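PDB 4WOJ: aspartate semialdehyde dehydrogenase from Francisella tularensis subsp. tularensis, which probably catalyses the NADPH-dependent reductive dephosphorylation of L-aspartyl-4-phosphate to L-aspartate-semialdehyde, a step on the way to lysine, methionine and threonine. Local coordinates for residues M24-M27 and I28-D32; A63-I66 and D67-S70. All blocks are in the same frame, centred on the assembly; numbering follows the deposited sequence.

Interaction 1 of 2, residues M24-M27 and I28-D32; sequences MSRM and IESKD
Ser-30 turns its hydroxyl back on the last turn of helix 18-30 and donates a hydrogen bond from OG to Arg-26 O at 2.8 Å. With OG anti to its own carbonyl carbon (chi1 -53°), the hydroxyl stays beside its backbone N, which divides itself between weak bonds to that Arg-26 carbonyl and to Met-27 O. Upstream, regular helical bonds serve Met-24 O, taken by Ile-28 N at 2.9 Å, and Ser-25 O, taken by Glu-29 N at 3.2 Å. The helix then closes in a Schellman motif. Lys-31 has positive phi (58°), and Asp-32 N reaches back to Met-27 O at 3.0 Å, while Lys-31 N bonds to Ile-28 O.

Bends at chi2 and chi3 carry the Arg-26 guanidinium forward along the helix to Glu-29, where NH1 forms a long, weak salt bridge with OE1 at 3.4 Å. The guanidinium and carboxylate planes stand 81° apart, so this is not a coplanar, bidentate pair. The stronger polar partner of Arg-26 is Glu-359, reached through NH2. Asp-32 CB lies 3.9 Å from Met-27 CG, the two side chains crossing at about a right angle; its carboxylate is satisfied by Arg-362 and, weakly, by Asn-366.

In the beta-alpha-beta unit 8-13/18-30/36-42, this C-terminal turn packs against helix 354-369, where Met-27 touches Arg-362 and Leu-365, while Met-24 and Ile-28 touch Phe-53.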
loop_
_atom_site.group_PDB
_atom_site.type_symbol
_atom_site.label_atom_id
_atom_site.label_comp_id
_atom_site.label_asym_id
_atom_site.label_seq_id
_atom_site.Cartn_x
_atom_site.Cartn_y
_atom_site.Cartn_z
ATOM N N MET B 24 11.234 -5.162 26.635
ATOM C CA MET B 24 12.345 -5.689 27.424
ATOM C C MET B 24 13.636 -5.251 26.819
ATOM O O MET B 24 14.488 -4.683 27.487
ATOM C CB MET B 24 12.353 -7.211 27.439
ATOM C CG MET B 24 11.203 -7.858 28.179
ATOM S SD MET B 24 11.008 -7.170 29.809
ATOM C CE MET B 24 9.506 -6.215 29.554
ATOM N N SER B 25 13.808 -5.508 25.537
ATOM C CA SER B 25 15.073 -5.136 24.919
ATOM C C SER B 25 15.371 -3.666 25.050
ATOM O O SER B 25 16.513 -3.260 25.164
ATOM C CB SER B 25 15.083 -5.485 23.457
ATOM O OG SER B 25 16.045 -4.659 22.794
ATOM N N ARG B 26 14.334 -2.837 24.998
ATOM C CA ARG B 26 14.543 -1.395 24.992
ATOM C C ARG B 26 14.861 -0.924 26.397
ATOM O O ARG B 26 15.642 0.028 26.604
ATOM C CB ARG B 26 13.324 -0.668 24.406
ATOM C CG ARG B 26 13.314 -0.710 22.883
ATOM C CD ARG B 26 14.409 0.175 22.295
ATOM N NE ARG B 26 14.250 1.575 22.712
ATOM C CZ ARG B 26 15.240 2.458 22.825
ATOM N NH1 ARG B 26 16.495 2.107 22.550
ATOM N NH2 ARG B 26 14.978 3.704 23.197
ATOM N N MET B 27 14.285 -1.627 27.365
ATOM C CA MET B 27 14.615 -1.378 28.761
ATOM C C MET B 27 16.040 -1.788 29.147
ATOM O O MET B 27 16.740 -1.028 29.818
ATOM C CB MET B 27 13.573 -2.004 29.667
ATOM C CG MET B 27 12.262 -1.219 29.577
ATOM S SD MET B 27 10.908 -1.939 30.507
ATOM C CE MET B 27 11.326 -1.418 32.172
ATOM N N ILE B 28 16.492 -2.954 28.696
ATOM C CA ILE B 28 17.868 -3.376 28.999
ATOM C C ILE B 28 18.819 -2.285 28.503
ATOM O O ILE B 28 19.635 -1.734 29.247
ATOM C CB ILE B 28 18.204 -4.687 28.283
ATOM C CG1 ILE B 28 17.374 -5.852 28.817
ATOM C CG2 ILE B 28 19.674 -4.974 28.373
ATOM C CD1 ILE B 28 17.608 -6.180 30.266
ATOM N N GLU B 29 18.679 -1.992 27.218
ATOM C CA GLU B 29 19.487 -0.995 26.475
ATOM C C GLU B 29 19.556 0.387 27.150
ATOM O O GLU B 29 20.583 1.066 27.077
ATOM C CB GLU B 29 18.843 -0.876 25.088
ATOM C CG GLU B 29 19.646 -0.279 23.959
ATOM C CD GLU B 29 18.927 -0.445 22.624
ATOM O OE1 GLU B 29 17.819 -1.064 22.611
ATOM O OE2 GLU B 29 19.474 0.030 21.585
ATOM N N SER B 30 18.447 0.783 27.794
ATOM C CA SER B 30 18.284 2.112 28.431
ATOM C C SER B 30 18.529 2.102 29.931
ATOM O O SER B 30 18.405 3.127 30.579
ATOM C CB SER B 30 16.853 2.642 28.236
ATOM O OG SER B 30 16.457 2.650 26.896
ATOM N N LYS B 31 18.865 0.934 30.485
ATOM C CA LYS B 31 19.060 0.762 31.948
ATOM C C LYS B 31 17.793 1.162 32.714
ATOM O O LYS B 31 17.864 1.701 33.818
ATOM C CB LYS B 31 20.228 1.611 32.460
ATOM C CG LYS B 31 21.487 1.596 31.618
ATOM C CD LYS B 31 22.334 2.815 31.957
ATOM C CE LYS B 31 23.831 2.560 31.839
ATOM N NZ LYS B 31 24.288 1.760 33.006
ATOM N N ASP B 32 16.636 0.889 32.130
ATOM C CA ASP B 32 15.369 1.221 32.782
ATOM C C ASP B 32 14.963 0.309 33.956
ATOM O O ASP B 32 14.050 0.639 34.690
ATOM C CB ASP B 32 14.249 1.295 31.753
ATOM C CG ASP B 32 14.335 2.540 30.889
ATOM O OD1 ASP B 32 14.878 3.584 31.321
ATOM O OD2 ASP B 32 13.847 2.465 29.755
#

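Interaction 2 of 2, residues A63-I66 and D67-S70; sequences AYSI and DQLS
The backbone leaves the loop at Ser-65 with an extended psi of 118° and enters helical values at Ile-66, after which Leu-69 N bonds weakly to Ser-65 O at 3.4 Å and Ser-70 N to Ile-66 O at 3.3 Å.

Ser-65 carries the side-chain contact. With OG anti to the backbone N (chi1 158°), its hydroxyl lies over the start of the first turn and accepts from Gln-68 N at 3.3 Å along a nearly straight N-H line of 167°. This makes Ser-65 the N-cap of helix 66-70: its oxygen satisfies an amide that has no preceding helical carbonyl to bond. Gln-68 runs extended past the cap, its CG 3.3 Å from Ser-65 OG and its OE1 3.7 Å from Ser-65 CB. The amide oxygen is held by Asp-62 N, just upstream, which ties the helix start back to strand 61-62, an outermost strand of the parallel sheet in the Rossmann-type NAD-binding domain.

Leu-69 lies on the buried side of the turn. Its CG rests 3.3 Å from Ser-65 O and its CD1 3.1 Å from Ala-63 O, so two loop carbonyl oxygens point at the isobutyl group; Ala-63 O takes its hydrogen bond from Tyr-83 OH. Beyond the segments Leu-69 meets Phe-41 of strand 36-42 and Leu-91 of helix 81-93. Across the turn, Ser-70 OG is modelled very close to Ile-66 O, too short for its exact geometry to be trusted, while the side chain of Ile-66 reaches Lys-90 of helix 81-93.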
loop_
_atom_site.group_PDB
_atom_site.type_symbol
_atom_site.label_atom_id
_atom_site.label_comp_id
_atom_site.label_asym_id
_atom_site.label_seq_id
_atom_site.Cartn_x
_atom_site.Cartn_y
_atom_site.Cartn_z
ATOM N N ALA B 63 -0.426 -13.986 36.567
ATOM C CA ALA B 63 -1.049 -12.836 35.892
ATOM C C ALA B 63 -2.450 -12.575 36.422
ATOM O O ALA B 63 -2.849 -11.431 36.602
ATOM C CB ALA B 63 -1.085 -13.068 34.391
ATOM N N TYR B 64 -3.175 -13.655 36.687
ATOM C CA TYR B 64 -4.572 -13.591 37.136
ATOM C C TYR B 64 -4.744 -13.529 38.651
ATOM O O TYR B 64 -5.855 -13.337 39.152
ATOM C CB TYR B 64 -5.368 -14.759 36.547
ATOM C CG TYR B 64 -5.487 -14.633 35.051
ATOM C CD1 TYR B 64 -6.422 -13.768 34.477
ATOM C CD2 TYR B 64 -4.628 -15.329 34.209
ATOM C CE1 TYR B 64 -6.501 -13.618 33.101
ATOM C CE2 TYR B 64 -4.706 -15.193 32.840
ATOM C CZ TYR B 64 -5.637 -14.343 32.288
ATOM O OH TYR B 64 -5.699 -14.224 30.912
ATOM N N SER B 65 -3.657 -13.686 39.393
ATOM C CA SER B 65 -3.767 -13.538 40.840
ATOM C C SER B 65 -3.908 -12.071 41.148
ATOM O O SER B 65 -2.991 -11.288 40.886
ATOM C CB SER B 65 -2.568 -14.091 41.593
ATOM O OG SER B 65 -2.494 -13.486 42.876
ATOM N N ILE B 66 -5.042 -11.730 41.740
ATOM C CA ILE B 66 -5.391 -10.346 42.069
ATOM C C ILE B 66 -4.628 -9.812 43.285
ATOM O O ILE B 66 -4.502 -8.599 43.467
ATOM C CB ILE B 66 -6.903 -10.225 42.342
ATOM C CG1 ILE B 66 -7.702 -10.663 41.108
ATOM C CG2 ILE B 66 -7.275 -8.804 42.766
ATOM C CD1 ILE B 66 -7.437 -9.837 39.859
ATOM N N ASP B 67 -4.149 -10.712 44.130
ATOM C CA ASP B 67 -3.435 -10.293 45.336
ATOM C C ASP B 67 -2.035 -9.859 44.973
ATOM O O ASP B 67 -1.563 -8.836 45.421
ATOM C CB ASP B 67 -3.369 -11.424 46.375
ATOM C CG ASP B 67 -4.543 -11.406 47.339
ATOM O OD1 ASP B 67 -5.681 -11.130 46.893
ATOM O OD2 ASP B 67 -4.321 -11.677 48.542
ATOM N N GLN B 68 -1.379 -10.686 44.173
ATOM C CA GLN B 68 0.021 -10.474 43.796
ATOM C C GLN B 68 0.151 -9.205 42.972
ATOM O O GLN B 68 1.049 -8.406 43.210
ATOM C CB GLN B 68 0.565 -11.696 43.036
ATOM C CG GLN B 68 0.646 -12.958 43.906
ATOM C CD GLN B 68 1.417 -14.119 43.260
ATOM O OE1 GLN B 68 1.026 -14.670 42.216
ATOM N NE2 GLN B 68 2.498 -14.505 43.893
ATOM N N LEU B 69 -0.766 -9.016 42.022
ATOM C CA LEU B 69 -0.808 -7.792 41.205
ATOM C C LEU B 69 -0.991 -6.544 42.079
ATOM O O LEU B 69 -0.327 -5.537 41.874
ATOM C CB LEU B 69 -1.953 -7.851 40.187
ATOM C CG LEU B 69 -1.845 -8.805 38.999
ATOM C CD1 LEU B 69 -3.186 -8.865 38.291
ATOM C CD2 LEU B 69 -0.757 -8.360 38.040
ATOM N N SER B 70 -1.871 -6.650 43.065
ATOM C CA SER B 70 -2.183 -5.546 43.993
ATOM C C SER B 70 -0.994 -4.916 44.707
ATOM O O SER B 70 -1.016 -3.735 45.044
ATOM C CB SER B 70 -3.154 -6.023 45.070
ATOM O OG SER B 70 -4.368 -6.474 44.492
#

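Overall arrangement
Interactions 1 and 2 both lie within the NAD-binding domain, in series along the chain, with centres 25 Å apart and nearest atoms about 13 Å apart, so they do not touch. They treat opposite helix ends: 24-32 closes the C-terminal turn of helix 18-30, whereas 63-70 starts the short helix 66-70. Each is partly buried. Interaction 1 has its buried methionines and Asp-32 against exposed Ser-25, Ile-28 and Glu-29, and Arg-26 and Asp-32 form salt bridges to helix 354-369. Interaction 2 lies farther from the chain centre, forms no salt bridge between its segments, and relies on neutral hydroxyl, amide and leucine contacts beside helix 81-93 and strand 36-42.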